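Local coordinates for 2-hydroxyisobutyryl-CoA synthetase (Aquincola tertiaricarbonis, PDB 6HDY), which belongs to the ANL superfamily of AMP-binding enzymes, with a large N-terminal part and a smaller C-terminal domain, at residues A[137-143]-A[331-335]; A[370-374]-A[402-406]. All coordinates share one frame. Numbering follows the deposited sequence.

Interaction 1. Residues A[137-143]-A[331-335]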
loop_
_atom_site.group_PDB
_atom_site.type_symbol
_atom_site.label_atom_id
_atom_site.label_comp_id
_atom_site.label_asym_id
_atom_site.label_seq_id
_atom_site.Cartn_x
_atom_site.Cartn_y
_atom_site.Cartn_z
ATOM N N PHE A 137 -4.351 8.267 -13.143
ATOM C CA PHE A 137 -5.479 7.402 -13.399
ATOM C C PHE A 137 -6.631 7.785 -12.447
ATOM O O PHE A 137 -6.448 7.828 -11.235
ATOM C CB PHE A 137 -5.116 5.916 -13.310
ATOM C CG PHE A 137 -3.937 5.461 -14.150
ATOM C CD1 PHE A 137 -3.846 5.795 -15.499
ATOM C CD2 PHE A 137 -2.959 4.628 -13.613
ATOM C CE1 PHE A 137 -2.777 5.336 -16.283
ATOM C CE2 PHE A 137 -1.862 4.221 -14.382
ATOM C CZ PHE A 137 -1.788 4.559 -15.713
ATOM N N GLY A 138 -7.776 8.105 -13.030
ATOM C CA GLY A 138 -9.017 8.419 -12.344
ATOM C C GLY A 138 -9.983 7.302 -12.667
ATOM O O GLY A 138 -10.626 7.316 -13.715
ATOM N N ILE A 139 -10.042 6.300 -11.797
ATOM C CA ILE A 139 -10.861 5.107 -11.972
ATOM C C ILE A 139 -12.198 5.215 -11.214
ATOM O O ILE A 139 -12.202 5.477 -10.010
ATOM C CB ILE A 139 -10.040 3.862 -11.607
ATOM C CG1 ILE A 139 -8.648 3.949 -12.287
ATOM C CG2 ILE A 139 -10.793 2.589 -12.019
ATOM C CD1 ILE A 139 -7.548 3.387 -11.531
ATOM N N GLY A 140 -13.307 5.044 -11.941
ATOM C CA GLY A 140 -14.640 5.129 -11.369
ATOM C C GLY A 140 -14.964 3.898 -10.558
ATOM O O GLY A 140 -14.317 2.866 -10.722
ATOM N N ARG A 141 -15.965 4.005 -9.678
ATOM C CA ARG A 141 -16.435 2.929 -8.799
ATOM C C ARG A 141 -16.813 1.677 -9.575
ATOM O O ARG A 141 -16.417 0.573 -9.200
ATOM C CB ARG A 141 -17.642 3.422 -7.986
ATOM C CG ARG A 141 -17.606 3.018 -6.518
ATOM C CD ARG A 141 -18.571 3.815 -5.652
ATOM N NE ARG A 141 -18.540 5.258 -5.923
ATOM C CZ ARG A 141 -19.516 5.938 -6.526
ATOM N NH1 ARG A 141 -20.617 5.310 -6.935
ATOM N NH2 ARG A 141 -19.400 7.244 -6.728
ATOM N N ALA A 142 -17.564 1.850 -10.663
ATOM C CA ALA A 142 -18.012 0.750 -11.515
ATOM C C ALA A 142 -16.853 0.060 -12.180
ATOM O O ALA A 142 -16.831 -1.173 -12.189
ATOM C CB ALA A 142 -19.036 1.253 -12.535
ATOM N N ASP A 143 -15.825 0.815 -12.633
ATOM C CA ASP A 143 -14.609 0.201 -13.224
ATOM C C ASP A 143 -13.791 -0.596 -12.217
ATOM O O ASP A 143 -13.303 -1.653 -12.560
ATOM C CB ASP A 143 -13.721 1.236 -13.921
ATOM C CG ASP A 143 -14.274 1.686 -15.246
ATOM O OD1 ASP A 143 -15.375 1.238 -15.611
ATOM O OD2 ASP A 143 -13.616 2.475 -15.915
ATOM N N GLU A 331 -15.040 -3.386 -20.989
ATOM C CA GLU A 331 -15.829 -3.272 -19.765
ATOM C C GLU A 331 -15.392 -2.113 -18.866
ATOM O O GLU A 331 -15.321 -2.278 -17.640
ATOM C CB GLU A 331 -15.788 -4.611 -18.994
ATOM C CG GLU A 331 -16.481 -5.775 -19.697
ATOM C CD GLU A 331 -16.612 -7.065 -18.913
ATOM O OE1 GLU A 331 -15.874 -7.254 -17.921
ATOM O OE2 GLU A 331 -17.467 -7.893 -19.289
ATOM N N ARG A 332 -15.109 -0.931 -19.462
ATOM C CA ARG A 332 -14.707 0.263 -18.700
ATOM C C ARG A 332 -15.371 1.534 -19.182
ATOM O O ARG A 332 -15.410 1.803 -20.381
ATOM C CB ARG A 332 -13.168 0.423 -18.654
ATOM C CG ARG A 332 -12.504 -0.504 -17.640
ATOM C CD ARG A 332 -11.107 -0.086 -17.257
ATOM N NE ARG A 332 -11.023 1.250 -16.640
ATOM C CZ ARG A 332 -9.886 1.806 -16.236
ATOM N NH1 ARG A 332 -8.735 1.153 -16.367
ATOM N NH2 ARG A 332 -9.890 3.020 -15.696
ATOM N N THR A 333 -15.899 2.322 -18.237
ATOM C CA THR A 333 -16.551 3.600 -18.527
ATOM C C THR A 333 -15.640 4.792 -18.200
ATOM O O THR A 333 -15.852 5.873 -18.735
ATOM C CB THR A 333 -17.891 3.695 -17.783
ATOM O OG1 THR A 333 -17.665 3.458 -16.389
ATOM C CG2 THR A 333 -18.949 2.730 -18.333
ATOM N N SER A 334 -14.635 4.607 -17.316
ATOM C CA SER A 334 -13.712 5.683 -16.891
ATOM C C SER A 334 -12.355 5.480 -17.564
ATOM O O SER A 334 -11.821 4.363 -17.523
ATOM C CB SER A 334 -13.560 5.716 -15.367
ATOM O OG SER A 334 -12.674 4.702 -14.906
ATOM N N GLN A 335 -11.808 6.549 -18.203
ATOM C CA GLN A 335 -10.548 6.488 -18.968
ATOM C C GLN A 335 -10.484 5.251 -19.881
ATOM O O GLN A 335 -9.505 4.509 -19.825
ATOM C CB GLN A 335 -9.315 6.610 -18.048
ATOM C CG GLN A 335 -9.241 7.998 -17.364
ATOM C CD GLN A 335 -7.974 8.153 -16.538
ATOM O OE1 GLN A 335 -7.607 7.279 -15.751
ATOM N NE2 GLN A 335 -7.289 9.282 -16.682
HETATM O O HOH W 1 -16.346 3.381 -13.513
#

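Interaction 2. Residues A[370-374]-A[402-406]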
loop_
_atom_site.group_PDB
_atom_site.type_symbol
_atom_site.label_atom_id
_atom_site.label_comp_id
_atom_site.label_asym_id
_atom_site.label_seq_id
_atom_site.Cartn_x
_atom_site.Cartn_y
_atom_site.Cartn_z
ATOM N N ILE A 370 9.860 -2.431 -27.131
ATOM C CA ILE A 370 10.619 -2.245 -28.369
ATOM C C ILE A 370 11.748 -1.202 -28.188
ATOM O O ILE A 370 12.837 -1.402 -28.724
ATOM C CB ILE A 370 9.693 -1.955 -29.579
ATOM C CG1 ILE A 370 8.804 -3.180 -29.891
ATOM C CG2 ILE A 370 10.501 -1.518 -30.837
ATOM C CD1 ILE A 370 7.637 -2.904 -30.798
ATOM N N ASP A 371 11.515 -0.150 -27.367
ATOM C CA ASP A 371 12.494 0.916 -27.105
ATOM C C ASP A 371 13.686 0.465 -26.251
ATOM O O ASP A 371 14.751 1.093 -26.287
ATOM C CB ASP A 371 11.815 2.166 -26.509
ATOM C CG ASP A 371 11.289 3.096 -27.576
ATOM O OD1 ASP A 371 12.103 3.584 -28.393
ATOM O OD2 ASP A 371 10.064 3.332 -27.604
ATOM N N ASP A 372 13.513 -0.618 -25.497
ATOM C CA ASP A 372 14.572 -1.158 -24.651
ATOM C C ASP A 372 15.639 -1.904 -25.461
ATOM O O ASP A 372 16.783 -2.035 -24.999
ATOM C CB ASP A 372 13.993 -2.046 -23.542
ATOM C CG ASP A 372 13.266 -1.265 -22.463
ATOM O OD1 ASP A 372 13.353 -0.005 -22.470
ATOM O OD2 ASP A 372 12.607 -1.908 -21.606
ATOM N N MET A 373 15.245 -2.404 -26.648
ATOM C CA MET A 373 16.113 -3.120 -27.564
ATOM C C MET A 373 17.313 -2.230 -27.989
ATOM O O MET A 373 17.153 -1.024 -28.205
ATOM C CB MET A 373 15.306 -3.589 -28.795
ATOM C CG MET A 373 16.137 -4.369 -29.816
ATOM S SD MET A 373 16.169 -3.682 -31.500
ATOM C CE MET A 373 17.245 -2.336 -31.308
ATOM N N PHE A 374 18.495 -2.844 -28.105
ATOM C CA PHE A 374 19.733 -2.204 -28.559
ATOM C C PHE A 374 20.349 -3.064 -29.662
ATOM O O PHE A 374 20.032 -4.250 -29.784
ATOM C CB PHE A 374 20.713 -1.974 -27.395
ATOM C CG PHE A 374 21.002 -3.222 -26.593
ATOM C CD1 PHE A 374 20.180 -3.592 -25.534
ATOM C CD2 PHE A 374 22.077 -4.042 -26.915
ATOM C CE1 PHE A 374 20.419 -4.771 -24.821
ATOM C CE2 PHE A 374 22.316 -5.221 -26.201
ATOM C CZ PHE A 374 21.490 -5.574 -25.153
ATOM N N ILE A 402 23.909 -4.706 -18.143
ATOM C CA ILE A 402 24.265 -4.568 -19.554
ATOM C C ILE A 402 24.673 -3.095 -19.686
ATOM O O ILE A 402 23.921 -2.222 -19.246
ATOM C CB ILE A 402 23.103 -4.951 -20.505
ATOM C CG1 ILE A 402 22.493 -6.320 -20.143
ATOM C CG2 ILE A 402 23.542 -4.895 -21.961
ATOM C CD1 ILE A 402 21.046 -6.477 -20.588
ATOM N N VAL A 403 25.910 -2.831 -20.158
ATOM C CA VAL A 403 26.437 -1.471 -20.315
ATOM C C VAL A 403 26.496 -1.141 -21.814
ATOM O O VAL A 403 27.197 -1.810 -22.581
ATOM C CB VAL A 403 27.766 -1.196 -19.545
ATOM C CG1 VAL A 403 28.270 0.216 -19.798
ATOM C CG2 VAL A 403 27.594 -1.429 -18.042
ATOM N N ILE A 404 25.676 -0.161 -22.233
ATOM C CA ILE A 404 25.543 0.228 -23.642
ATOM C C ILE A 404 25.702 1.724 -23.878
ATOM O O ILE A 404 25.794 2.522 -22.943
ATOM C CB ILE A 404 24.191 -0.282 -24.276
ATOM C CG1 ILE A 404 22.966 0.572 -23.804
ATOM C CG2 ILE A 404 23.964 -1.798 -24.085
ATOM C CD1 ILE A 404 21.680 0.463 -24.670
ATOM N N THR A 405 25.707 2.088 -25.161
ATOM C CA THR A 405 25.652 3.456 -25.643
ATOM C C THR A 405 24.705 3.521 -26.838
ATOM O O THR A 405 24.830 2.717 -27.767
ATOM C CB THR A 405 27.042 4.087 -25.870
ATOM O OG1 THR A 405 26.829 5.475 -26.101
ATOM C CG2 THR A 405 27.828 3.465 -27.050
ATOM N N ARG A 406 23.734 4.431 -26.805
ATOM C CA ARG A 406 22.851 4.568 -27.969
ATOM C C ARG A 406 23.278 5.753 -28.834
ATOM O O ARG A 406 22.692 5.985 -29.892
ATOM C CB ARG A 406 21.357 4.582 -27.600
ATOM C CG ARG A 406 20.837 3.166 -27.323
ATOM C CD ARG A 406 19.339 3.019 -27.547
ATOM N NE ARG A 406 18.807 1.780 -26.970
ATOM C CZ ARG A 406 18.426 1.656 -25.705
ATOM N NH1 ARG A 406 18.534 2.680 -24.866
ATOM N NH2 ARG A 406 17.955 0.499 -25.260
#

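Interaction 1. Residues A[137-143]-A[331-335]
This is a buried polar contact, 372 Å² in all, in which the loop between strands 322-329 and 340-347 docks on the end of strand 136-140 and the first turn of helix 141-157. The carboxylate of D143 accepts four of the six hydrogen bonds between the segments. D143 OD1 accepts from T333 N at 2.9 Å; D143 OD2 accepts from S334 N at 2.7 Å and S334 OG at 2.6 Å, and forms a salt bridge with R332 NE at 3.0 Å. R332 NH1 is held separately by the carbonyl of S282. S334 OG in turn accepts from G140 N (3.1 Å, N-H...acceptor angle 168°), at the helix N-cap; an ideal CB on G140 would lie 3.6 Å from S334 CB, leaving little room for a side chain. Further along, Q335 OE1 takes G138 N at 2.8 Å. The side chain of F137 is about 6 Å from the bound ligand 8LQ. A buried carboxylate at a helix start, receiving loop NH groups, thus joins a two-stranded sheet and helix to an inter-strand loop in the N-terminal part of this AMP-binding enzyme.

Interaction 2. Residues A[370-374]-A[402-406]
F374 of 370-374 points toward 402-406 and R406 points back, at the loop between strands 366-369 and 374-376 where the C-terminal domain begins, probably near the interdomain hinge known in ANL relatives. With chi1 at 53° (p), F374 brings its ring against I402 and I404, both on the same side: CG2 of I404 sits 4.2 Å from the F374 ring centroid and only 14° off its normal, a CH-pi contact over one face, while F374 CZ meets I402 CG2 at 3.9 Å. I404 (chi1 p, chi2 t) also brings CD1 to 3.8 Å from F374 CB. R406 is extended through chi2 and chi3, both t, which carries its guanidinium to the backbone carbonyls of the 370-374 turn. R406 NH2 and R406 NE make weak hydrogen bonds to M373 O (3.4 and 3.5 Å), and D372 O lies 2.8 Å from R406 NH2. R406 NH1 has a weak, long ion pair with D472. The chemistry thus divides into a buried hydrophobic anchor and an exposed arginine whose charge faces neutral main-chain oxygens, with the two bonds to M373 O weak.

In the fold
From the N terminus, the chain passes through strand 136-140 into helix 141-157, then through the parallel sheet and the first three strands of the five-stranded antiparallel sheet before reaching 331-335, where interaction 1 closes a 187-residue excursion. It thereby joins the two-stranded sheet of 121-126 and 136-140 to the loop linking strands 322-329 and 340-347. The chain then runs through strands 340-347 and 366-369 to 370-374, and interaction 2 closes a much shorter loop of 27 residues, tying this turn to the C-terminal end of strand 399-403 and the residues that follow it. The two closures are in series, neither nested nor crossed. The centres of interactions 1 and 2 lie about 35 Å apart.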